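PDB 4R8X: uricase from Bacillus fastidiosus, which catalyses the oxidation of urate with molecular oxygen, the first step from urate toward (S)-allantoin in purine breakdown. Local coordinates for residues T147-R152 / E158-A163; A81-A86 / L92-E97; T194-Y199 / A287-P292; H246-I251 / V265-N270. One frame throughout, in Å; residues are numbered along the deposited sequence.

Contact 1 (T147-R152 / E158-A163); sequences TVEVAR and EVVEQA
The carbonyl oxygen of Glu149 is gripped by two amides of the facing strand: Val160 N lies 2.8 Å from Glu149 O, and Glu161 N makes a weak second bond to it. This is a classic beta bulge in the antiparallel hairpin of strands 143-153 and 156-173, and it shifts the register by one residue between Glu149 and Val150. Regular pairing flanks it: Thr147 with Ala163 and Ala151 with Glu158 each exchange two backbone bonds. Val160 is the extra residue. With chi1 (to CG1) at -67°, its CG2 falls between the backbone N and carbonyl carbon and rests 3.7 Å from Glu149 CG, while its CG1 branch lies 3.8 Å from Ala151 CB. The carboxylates of Glu149 and Glu161 share this face of the sheet, their OE1 atoms 4.6 Å apart; Arg110 forms salt bridges to both and probably offsets their repulsion, and Lys50 pairs with Glu149 OE2. The other face carries Val148, Val150 and Val159, all touching helix 88-102. Val150 CG2 meets Val159 CG2 at 4.2 Å. Toward the turn, one water donates to both Arg152 O and Glu158 OE1, 2.9 Å from the latter.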
# COMPACT_ATOMS: atom_id res chain seq x y z
N THR D 147 -18.39 -13.46 8.01
CA THR D 147 -18.38 -14.54 7.03
C THR D 147 -19.57 -15.42 7.31
O THR D 147 -19.88 -15.71 8.46
CB THR D 147 -17.11 -15.41 7.15
OG1 THR D 147 -15.96 -14.63 6.79
CG2 THR D 147 -17.17 -16.61 6.23
N VAL D 148 -20.27 -15.82 6.25
CA VAL D 148 -21.27 -16.86 6.38
C VAL D 148 -21.10 -17.86 5.25
O VAL D 148 -20.98 -17.49 4.10
CB VAL D 148 -22.71 -16.30 6.35
CG1 VAL D 148 -23.72 -17.45 6.49
CG2 VAL D 148 -22.92 -15.29 7.46
N GLU D 149 -21.06 -19.15 5.59
CA GLU D 149 -21.07 -20.18 4.58
C GLU D 149 -22.25 -21.11 4.85
O GLU D 149 -22.45 -21.56 5.99
CB GLU D 149 -19.75 -20.97 4.53
CG GLU D 149 -19.70 -21.99 3.40
CD GLU D 149 -18.32 -22.58 3.15
OE1 GLU D 149 -17.32 -22.05 3.66
OE2 GLU D 149 -18.23 -23.58 2.42
N VAL D 150 -23.04 -21.35 3.82
CA VAL D 150 -24.21 -22.20 3.92
C VAL D 150 -24.02 -23.40 2.99
O VAL D 150 -23.59 -23.23 1.85
CB VAL D 150 -25.50 -21.43 3.57
CG1 VAL D 150 -26.72 -22.37 3.63
CG2 VAL D 150 -25.69 -20.28 4.54
N ALA D 151 -24.33 -24.59 3.49
CA ALA D 151 -24.27 -25.81 2.70
C ALA D 151 -25.63 -26.50 2.64
O ALA D 151 -26.45 -26.38 3.55
CB ALA D 151 -23.22 -26.78 3.26
N ARG D 152 -25.86 -27.22 1.56
CA ARG D 152 -27.08 -28.00 1.41
C ARG D 152 -27.00 -29.22 2.33
O ARG D 152 -25.93 -29.78 2.56
CB ARG D 152 -27.22 -28.44 -0.05
CG ARG D 152 -28.64 -28.52 -0.55
CD ARG D 152 -28.68 -28.83 -2.05
NE ARG D 152 -28.20 -27.77 -2.94
CZ ARG D 152 -28.89 -26.66 -3.23
NH1 ARG D 152 -30.06 -26.44 -2.65
NH2 ARG D 152 -28.40 -25.76 -4.07
N GLU D 158 -27.93 -25.56 5.86
CA GLU D 158 -27.41 -25.26 7.19
C GLU D 158 -26.21 -24.32 7.08
O GLU D 158 -25.45 -24.35 6.10
CB GLU D 158 -27.01 -26.54 7.93
CG GLU D 158 -25.78 -27.26 7.36
CD GLU D 158 -25.40 -28.51 8.14
OE1 GLU D 158 -24.45 -29.21 7.73
OE2 GLU D 158 -26.05 -28.80 9.17
N VAL D 159 -26.05 -23.49 8.10
CA VAL D 159 -24.86 -22.65 8.23
C VAL D 159 -23.70 -23.51 8.70
O VAL D 159 -23.79 -24.14 9.76
CB VAL D 159 -25.10 -21.52 9.22
CG1 VAL D 159 -23.80 -20.76 9.49
CG2 VAL D 159 -26.18 -20.60 8.70
N VAL D 160 -22.64 -23.59 7.91
CA VAL D 160 -21.49 -24.40 8.28
C VAL D 160 -20.33 -23.55 8.80
O VAL D 160 -19.42 -24.07 9.43
CB VAL D 160 -21.03 -25.35 7.15
CG1 VAL D 160 -22.10 -26.42 6.88
CG2 VAL D 160 -20.71 -24.57 5.90
N GLU D 161 -20.38 -22.24 8.55
CA GLU D 161 -19.48 -21.31 9.22
C GLU D 161 -20.16 -19.97 9.40
O GLU D 161 -20.78 -19.47 8.47
CB GLU D 161 -18.16 -21.12 8.46
CG GLU D 161 -17.26 -20.07 9.14
CD GLU D 161 -15.85 -20.00 8.59
OE1 GLU D 161 -15.51 -20.78 7.67
OE2 GLU D 161 -15.07 -19.16 9.09
N GLN D 162 -20.04 -19.39 10.59
CA GLN D 162 -20.48 -18.03 10.84
C GLN D 162 -19.38 -17.31 11.62
O GLN D 162 -18.93 -17.82 12.65
CB GLN D 162 -21.81 -18.00 11.60
CG GLN D 162 -22.44 -16.62 11.76
CD GLN D 162 -23.67 -16.67 12.65
OE1 GLN D 162 -23.57 -16.97 13.83
NE2 GLN D 162 -24.84 -16.39 12.07
N ALA D 163 -18.94 -16.16 11.12
CA ALA D 163 -17.95 -15.34 11.81
C ALA D 163 -18.43 -13.89 11.88
O ALA D 163 -19.12 -13.42 10.98
CB ALA D 163 -16.60 -15.41 11.09
O HOH W 1 -23.95 -29.72 4.88

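Contact 2 (A81-A86 / L92-E97); sequences ASYEGA and LQYVCE
Ser82 OG and Tyr94 OH are joined by a hydrogen bond of 2.7 Å, in which either hydroxyl could be the donor. The serine oxygen arrives at the edge of the Tyr94 ring, near its plane. Beside this polar pair the Tyr83 and Tyr94 side chains run alongside each other, pointing opposite ways. Their rings meet obliquely, planes at 39° and centroids 5.6 Å apart, with Tyr83 CD1 3.7 Å from Tyr94 CD2. The Tyr83 CB carbon adds to the apolar patch, 3.8 Å from Tyr94 CE2. Tyr94 reaches across from helix 88-102 because its CG stands anti to the backbone N (chi1 171°), whereas Ser82 closes helix 69-82 and Tyr83 is the first residue to leave its helical path. A second shell surrounds these groups. Gly85 N sits 3.3 Å above the plane of the Tyr83 ring, over its centre; Tyr83 OH bonds Thr87 N, and Phe91 meets Tyr83 edge-to-face. On the helix 69-82 side, the His79 ring meets Tyr94, and His79 O makes a weak bond with Ser82 OG. The contact thus joins the end of helix 69-82 and the residue after it to helix 88-102: one hydroxyl-hydroxyl bond, its direction undecided, ties Tyr94 OH to Ser82 at the last turn of helix 69-82, beside an apolar contact of oblique rings.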
# COMPACT_ATOMS: atom_id res chain seq x y z
N ALA D 81 -30.38 -4.65 -2.70
CA ALA D 81 -31.54 -3.77 -2.82
C ALA D 81 -32.76 -4.38 -2.15
O ALA D 81 -33.58 -3.65 -1.59
CB ALA D 81 -31.83 -3.45 -4.28
N SER D 82 -32.88 -5.70 -2.18
CA SER D 82 -34.06 -6.39 -1.65
C SER D 82 -33.96 -6.79 -0.18
O SER D 82 -34.97 -7.09 0.46
CB SER D 82 -34.41 -7.61 -2.52
OG SER D 82 -33.33 -8.52 -2.59
N TYR D 83 -32.74 -6.82 0.35
CA TYR D 83 -32.52 -7.16 1.76
C TYR D 83 -33.25 -6.18 2.67
O TYR D 83 -33.13 -4.97 2.49
CB TYR D 83 -31.03 -7.13 2.08
CG TYR D 83 -30.67 -7.46 3.52
CD1 TYR D 83 -31.05 -8.67 4.09
CD2 TYR D 83 -29.95 -6.56 4.29
CE1 TYR D 83 -30.69 -8.97 5.41
CE2 TYR D 83 -29.59 -6.85 5.58
CZ TYR D 83 -29.97 -8.04 6.15
OH TYR D 83 -29.59 -8.30 7.45
N GLU D 84 -33.98 -6.71 3.65
CA GLU D 84 -34.79 -5.89 4.54
C GLU D 84 -34.24 -5.86 5.97
O GLU D 84 -34.82 -5.22 6.85
CB GLU D 84 -36.24 -6.36 4.54
CG GLU D 84 -36.91 -6.26 3.17
CD GLU D 84 -38.39 -6.57 3.20
OE1 GLU D 84 -38.86 -7.34 2.33
OE2 GLU D 84 -39.09 -6.02 4.07
N GLY D 85 -33.13 -6.55 6.19
CA GLY D 85 -32.54 -6.61 7.51
C GLY D 85 -31.55 -5.50 7.77
O GLY D 85 -31.43 -4.57 6.97
N ALA D 86 -30.80 -5.61 8.86
CA ALA D 86 -29.98 -4.49 9.33
C ALA D 86 -28.56 -4.87 9.69
O ALA D 86 -27.82 -4.03 10.20
CB ALA D 86 -30.64 -3.82 10.53
N LEU D 92 -25.33 -11.53 4.54
CA LEU D 92 -24.54 -12.60 3.96
C LEU D 92 -25.30 -13.93 3.95
O LEU D 92 -25.26 -14.67 2.96
CB LEU D 92 -23.20 -12.75 4.70
CG LEU D 92 -22.26 -11.54 4.64
CD1 LEU D 92 -20.90 -11.96 5.17
CD2 LEU D 92 -22.14 -10.93 3.23
N GLN D 93 -25.99 -14.24 5.04
CA GLN D 93 -26.75 -15.49 5.05
C GLN D 93 -27.89 -15.46 4.03
O GLN D 93 -28.13 -16.45 3.35
CB GLN D 93 -27.30 -15.82 6.43
CG GLN D 93 -27.97 -17.17 6.46
CD GLN D 93 -28.32 -17.63 7.85
OE1 GLN D 93 -27.79 -17.11 8.83
NE2 GLN D 93 -29.21 -18.59 7.94
N TYR D 94 -28.56 -14.32 3.93
CA TYR D 94 -29.61 -14.08 2.95
C TYR D 94 -29.12 -14.38 1.53
O TYR D 94 -29.77 -15.09 0.76
CB TYR D 94 -30.10 -12.64 3.09
CG TYR D 94 -31.05 -12.10 2.03
CD1 TYR D 94 -32.34 -12.60 1.90
CD2 TYR D 94 -30.68 -11.03 1.23
CE1 TYR D 94 -33.21 -12.07 0.96
CE2 TYR D 94 -31.53 -10.50 0.29
CZ TYR D 94 -32.80 -11.02 0.16
OH TYR D 94 -33.65 -10.48 -0.78
N VAL D 95 -27.95 -13.85 1.19
CA VAL D 95 -27.36 -14.06 -0.13
C VAL D 95 -26.94 -15.51 -0.39
O VAL D 95 -27.22 -16.04 -1.46
CB VAL D 95 -26.18 -13.09 -0.38
CG1 VAL D 95 -25.43 -13.44 -1.67
CG2 VAL D 95 -26.68 -11.65 -0.42
N CYS D 96 -26.28 -16.13 0.59
CA CYS D 96 -25.91 -17.54 0.49
C CYS D 96 -27.12 -18.41 0.19
O CYS D 96 -27.08 -19.25 -0.71
CB CYS D 96 -25.30 -18.02 1.81
SG CYS D 96 -23.63 -17.43 2.18
N GLU D 97 -28.17 -18.21 0.97
CA GLU D 97 -29.36 -19.04 0.81
C GLU D 97 -30.00 -18.78 -0.54
O GLU D 97 -30.49 -19.71 -1.20
CB GLU D 97 -30.33 -18.78 1.96
CG GLU D 97 -29.81 -19.39 3.25
CD GLU D 97 -30.55 -18.97 4.50
OE1 GLU D 97 -31.28 -17.96 4.49
OE2 GLU D 97 -30.38 -19.67 5.52

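Contact 3 (T194-Y199 / A287-P292); sequences TDRPLY and AVFTEP
This contact lies at the edge of the predicted urate pocket, where the approach to strand 198-208 meets the short strand 288-290. Its centre is a CH-pi contact: Pro197 CD sits over one face of the Phe289 ring, 3.9 Å from the centroid and 22° off the ring normal. The carbon is offset toward the rim, so that its nearest ring atom is Phe289 CZ, 3.6 Å from Pro197 CD. Next to the proline, the aliphatic part of Arg196 leans obliquely on the same ring, with Arg196 CG 3.7 Å from Phe289 CE1. At the ring edge, near its plane, Asp195 O approaches Phe289 CE1 to 3.9 Å. Beyond CG the arginine bends at chi2 (103°) and chi3, carrying its guanidinium away from the phenylalanine. There NE bonds Trp274 O, and NH1 makes a weak bond of 3.3 Å to Thr194 O. Phe289 therefore touches only the stem of Arg196, while the backbone carbonyls of Trp274 and, weakly, Thr194 are placed to orient its charged end. The side chain of Arg196 lies about 6 Å from that of Asn271 and about 8 Å from that of Phe179, both likewise predicted ligand residues. Val288 and Phe289 also pair antiparallel with a strand of the second subunit, and Thr290 OG1 bonds Tyr13 O of that subunit. An arginine predicted to bind urate, with a strand at a subunit interface beside it, is consistent with the uricase family, whose active sites lie where subunits of the tunnelling fold meet.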
# COMPACT_ATOMS: atom_id res chain seq x y z
N THR D 194 13.60 0.16 28.43
CA THR D 194 12.99 1.45 28.73
C THR D 194 11.47 1.32 28.65
O THR D 194 10.95 0.43 27.97
CB THR D 194 13.47 2.56 27.77
OG1 THR D 194 13.00 2.30 26.44
CG2 THR D 194 14.99 2.66 27.77
N ASP D 195 10.76 2.21 29.34
CA ASP D 195 9.30 2.21 29.33
C ASP D 195 8.78 3.01 28.15
O ASP D 195 9.18 4.15 27.94
CB ASP D 195 8.75 2.79 30.62
CG ASP D 195 9.06 1.93 31.83
OD1 ASP D 195 9.04 0.69 31.71
OD2 ASP D 195 9.32 2.51 32.91
N ARG D 196 7.87 2.41 27.38
CA ARG D 196 7.22 3.10 26.27
C ARG D 196 5.72 2.87 26.36
O ARG D 196 5.27 1.89 26.94
CB ARG D 196 7.75 2.57 24.93
CG ARG D 196 9.23 2.78 24.71
CD ARG D 196 10.00 1.49 24.93
NE ARG D 196 9.71 0.50 23.90
CZ ARG D 196 9.93 -0.80 24.04
NH1 ARG D 196 10.44 -1.26 25.17
NH2 ARG D 196 9.64 -1.63 23.05
N PRO D 197 4.93 3.78 25.77
CA PRO D 197 3.48 3.58 25.76
C PRO D 197 3.10 2.33 24.97
O PRO D 197 3.54 2.18 23.83
CB PRO D 197 2.95 4.84 25.06
CG PRO D 197 4.07 5.84 25.11
CD PRO D 197 5.34 5.04 25.13
N LEU D 198 2.33 1.43 25.56
CA LEU D 198 1.89 0.24 24.84
C LEU D 198 0.97 0.60 23.66
O LEU D 198 -0.05 1.27 23.82
CB LEU D 198 1.17 -0.72 25.78
CG LEU D 198 0.78 -2.07 25.18
CD1 LEU D 198 2.01 -2.82 24.68
CD2 LEU D 198 0.01 -2.91 26.19
N TYR D 199 1.36 0.13 22.47
CA TYR D 199 0.66 0.45 21.25
C TYR D 199 0.29 -0.88 20.60
O TYR D 199 1.16 -1.67 20.26
CB TYR D 199 1.56 1.31 20.35
CG TYR D 199 0.94 1.80 19.05
CD1 TYR D 199 -0.44 1.90 18.89
CD2 TYR D 199 1.75 2.16 17.98
CE1 TYR D 199 -0.99 2.34 17.70
CE2 TYR D 199 1.20 2.59 16.79
CZ TYR D 199 -0.16 2.68 16.66
OH TYR D 199 -0.69 3.10 15.47
N ALA D 287 9.12 13.21 26.90
CA ALA D 287 9.68 12.05 26.23
C ALA D 287 9.50 12.13 24.72
O ALA D 287 8.54 12.72 24.23
CB ALA D 287 9.05 10.76 26.75
N VAL D 288 10.45 11.54 24.00
CA VAL D 288 10.37 11.45 22.55
C VAL D 288 10.61 10.01 22.11
O VAL D 288 11.56 9.37 22.56
CB VAL D 288 11.39 12.38 21.85
CG1 VAL D 288 11.24 12.31 20.34
CG2 VAL D 288 11.21 13.81 22.35
N PHE D 289 9.72 9.51 21.25
CA PHE D 289 9.78 8.15 20.74
C PHE D 289 9.85 8.18 19.23
O PHE D 289 9.67 9.22 18.61
CB PHE D 289 8.54 7.37 21.19
CG PHE D 289 8.33 7.40 22.67
CD1 PHE D 289 8.94 6.45 23.47
CD2 PHE D 289 7.54 8.38 23.26
CE1 PHE D 289 8.76 6.48 24.84
CE2 PHE D 289 7.36 8.42 24.64
CZ PHE D 289 7.98 7.46 25.43
N THR D 290 10.11 7.01 18.64
CA THR D 290 10.13 6.87 17.19
C THR D 290 9.68 5.47 16.80
O THR D 290 9.45 4.63 17.66
CB THR D 290 11.54 7.15 16.61
OG1 THR D 290 11.45 7.25 15.18
CG2 THR D 290 12.52 6.03 16.98
N GLU D 291 9.53 5.21 15.50
CA GLU D 291 9.13 3.87 15.07
C GLU D 291 10.25 2.85 15.26
O GLU D 291 11.43 3.18 15.09
CB GLU D 291 8.67 3.85 13.61
CG GLU D 291 7.39 4.64 13.31
CD GLU D 291 6.12 4.00 13.85
OE1 GLU D 291 5.04 4.30 13.29
OE2 GLU D 291 6.17 3.22 14.82
N PRO D 292 9.88 1.61 15.60
CA PRO D 292 10.87 0.55 15.78
C PRO D 292 11.32 -0.06 14.45
O PRO D 292 10.84 0.33 13.39
CB PRO D 292 10.10 -0.49 16.59
CG PRO D 292 8.70 -0.36 16.08
CD PRO D 292 8.51 1.13 15.86

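Contact 4 (H246-I251 / V265-N270); sequences HLIYHI and VNFGTN
Ile248 and Phe267 make a CH-pi contact between helix 244-258 and strand 262-271. Ile248 CB lies over the centre of the Phe267 ring, 3.9 Å from the centroid and 11° off its normal, the two side chains running alongside with opposed directions. Aliphatic packing completes the grip. Ile251 CG2 comes to the edge of that ring, 3.7 Å from Phe267 CZ, so neighbouring turns of the helix hold one ring by a face and by an edge. Ile248 CG1 stands between its backbone N and carbonyl carbon (chi1 60°), which carries CD1 along to Phe267 CB at 3.9 Å. Ile248 CG2 meets Thr269 CG2 at 4.0 Å. Polar atoms play a smaller part: Ile248 O approaches Phe267 CE1 to 3.3 Å, and Thr269, while presenting its methyl to the helix, hydrogen-bonds through OG1 to Gln299. The helix and strand segments run roughly antiparallel (151°), their axes 9.3 Å apart at closest approach, a helix laid on a sheet as in the tunnelling fold. All four touching residues are buried. Helix 225-238 supplies Ala232 and Val235 against Ile251, strand 296-304 brings Phe301 to Ile248 and Val303 to Phe267, Leu202 of strand 198-208 touches Thr269, and Phe58 of the fourth subunit packs on Ile248.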
# COMPACT_ATOMS: atom_id res chain seq x y z
N HIS D 246 -2.14 -10.87 28.68
CA HIS D 246 -2.99 -10.62 29.83
C HIS D 246 -4.16 -9.70 29.47
O HIS D 246 -5.30 -9.96 29.83
CB HIS D 246 -2.13 -10.05 30.96
CG HIS D 246 -2.89 -9.65 32.18
ND1 HIS D 246 -2.97 -8.34 32.62
CD2 HIS D 246 -3.59 -10.39 33.08
CE1 HIS D 246 -3.68 -8.29 33.72
NE2 HIS D 246 -4.08 -9.52 34.02
N LEU D 247 -3.87 -8.63 28.74
CA LEU D 247 -4.90 -7.69 28.32
C LEU D 247 -6.04 -8.34 27.54
O LEU D 247 -7.21 -8.13 27.85
CB LEU D 247 -4.28 -6.56 27.51
CG LEU D 247 -5.25 -5.59 26.83
CD1 LEU D 247 -6.07 -4.83 27.88
CD2 LEU D 247 -4.48 -4.65 25.94
N ILE D 248 -5.70 -9.14 26.54
CA ILE D 248 -6.73 -9.69 25.68
C ILE D 248 -7.55 -10.75 26.39
O ILE D 248 -8.73 -10.93 26.10
CB ILE D 248 -6.20 -10.18 24.31
CG1 ILE D 248 -5.15 -11.28 24.47
CG2 ILE D 248 -5.62 -9.00 23.52
CD1 ILE D 248 -4.73 -11.88 23.14
N TYR D 249 -6.95 -11.42 27.37
CA TYR D 249 -7.72 -12.35 28.19
C TYR D 249 -8.85 -11.59 28.88
O TYR D 249 -10.02 -12.01 28.85
CB TYR D 249 -6.83 -13.02 29.23
CG TYR D 249 -7.54 -14.03 30.12
CD1 TYR D 249 -8.21 -15.12 29.57
CD2 TYR D 249 -7.53 -13.90 31.50
CE1 TYR D 249 -8.85 -16.05 30.38
CE2 TYR D 249 -8.17 -14.82 32.31
CZ TYR D 249 -8.83 -15.89 31.74
OH TYR D 249 -9.47 -16.81 32.54
N HIS D 250 -8.52 -10.45 29.48
CA HIS D 250 -9.51 -9.64 30.17
C HIS D 250 -10.51 -8.94 29.26
O HIS D 250 -11.67 -8.80 29.61
CB HIS D 250 -8.81 -8.66 31.11
CG HIS D 250 -8.31 -9.31 32.35
ND1 HIS D 250 -9.00 -9.27 33.54
CD2 HIS D 250 -7.21 -10.08 32.58
CE1 HIS D 250 -8.34 -9.95 34.46
NE2 HIS D 250 -7.26 -10.46 33.90
N ILE D 251 -10.07 -8.51 28.08
CA ILE D 251 -11.02 -8.00 27.11
C ILE D 251 -12.02 -9.10 26.75
O ILE D 251 -13.23 -8.86 26.71
CB ILE D 251 -10.31 -7.47 25.85
CG1 ILE D 251 -9.48 -6.22 26.19
CG2 ILE D 251 -11.34 -7.17 24.77
CD1 ILE D 251 -8.56 -5.74 25.06
N VAL D 265 -14.75 -15.60 22.17
CA VAL D 265 -14.17 -14.41 21.57
C VAL D 265 -12.74 -14.74 21.18
O VAL D 265 -12.00 -15.33 21.96
CB VAL D 265 -14.18 -13.23 22.56
CG1 VAL D 265 -13.53 -12.01 21.93
CG2 VAL D 265 -15.60 -12.91 22.99
N ASN D 266 -12.34 -14.36 19.97
CA ASN D 266 -10.99 -14.67 19.52
C ASN D 266 -10.23 -13.39 19.16
O ASN D 266 -10.83 -12.36 18.83
CB ASN D 266 -11.00 -15.66 18.35
CG ASN D 266 -11.98 -15.27 17.27
OD1 ASN D 266 -11.76 -14.31 16.54
ND2 ASN D 266 -13.08 -16.01 17.16
N PHE D 267 -8.91 -13.46 19.26
CA PHE D 267 -8.06 -12.29 19.07
C PHE D 267 -6.90 -12.59 18.15
O PHE D 267 -6.32 -13.68 18.21
CB PHE D 267 -7.47 -11.84 20.41
CG PHE D 267 -8.47 -11.33 21.38
CD1 PHE D 267 -9.12 -12.19 22.25
CD2 PHE D 267 -8.77 -9.98 21.44
CE1 PHE D 267 -10.06 -11.71 23.15
CE2 PHE D 267 -9.70 -9.50 22.33
CZ PHE D 267 -10.34 -10.36 23.20
N GLY D 268 -6.57 -11.61 17.32
CA GLY D 268 -5.30 -11.55 16.63
C GLY D 268 -4.74 -10.17 16.92
O GLY D 268 -5.43 -9.17 16.70
N THR D 269 -3.52 -10.10 17.43
CA THR D 269 -2.91 -8.83 17.84
C THR D 269 -1.61 -8.52 17.13
O THR D 269 -0.97 -9.41 16.57
CB THR D 269 -2.52 -8.84 19.31
OG1 THR D 269 -1.32 -9.62 19.45
CG2 THR D 269 -3.60 -9.47 20.15
N ASN D 270 -1.21 -7.25 17.17
CA ASN D 270 0.17 -6.84 16.94
C ASN D 270 0.60 -5.98 18.12
O ASN D 270 -0.16 -5.13 18.59
CB ASN D 270 0.32 -5.92 15.73
CG ASN D 270 0.19 -6.62 14.39
OD1 ASN D 270 0.34 -5.97 13.36
ND2 ASN D 270 -0.11 -7.92 14.38

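From the N terminus, contact 2 comes first, closing the short turn between helices 69-82 and 88-102. Contact 1 follows in series and closes the hairpin of strands 143-153 and 156-173. The two touch: Leu92, Gln93 and Cys96 of the second helix lie against Val148, Val150 and Val159, seating helix 88-102 on the sheet. Contact 3 then spans 87 residues, joining the start of strand 198-208 to strand 288-290, and contact 4 is enclosed within that span, fastening helix 244-258 to strand 262-271. Contacts 1, 3 and 4 all reach the large antiparallel sheet, although the centres of contacts 1 and 3 are about 43 Å apart.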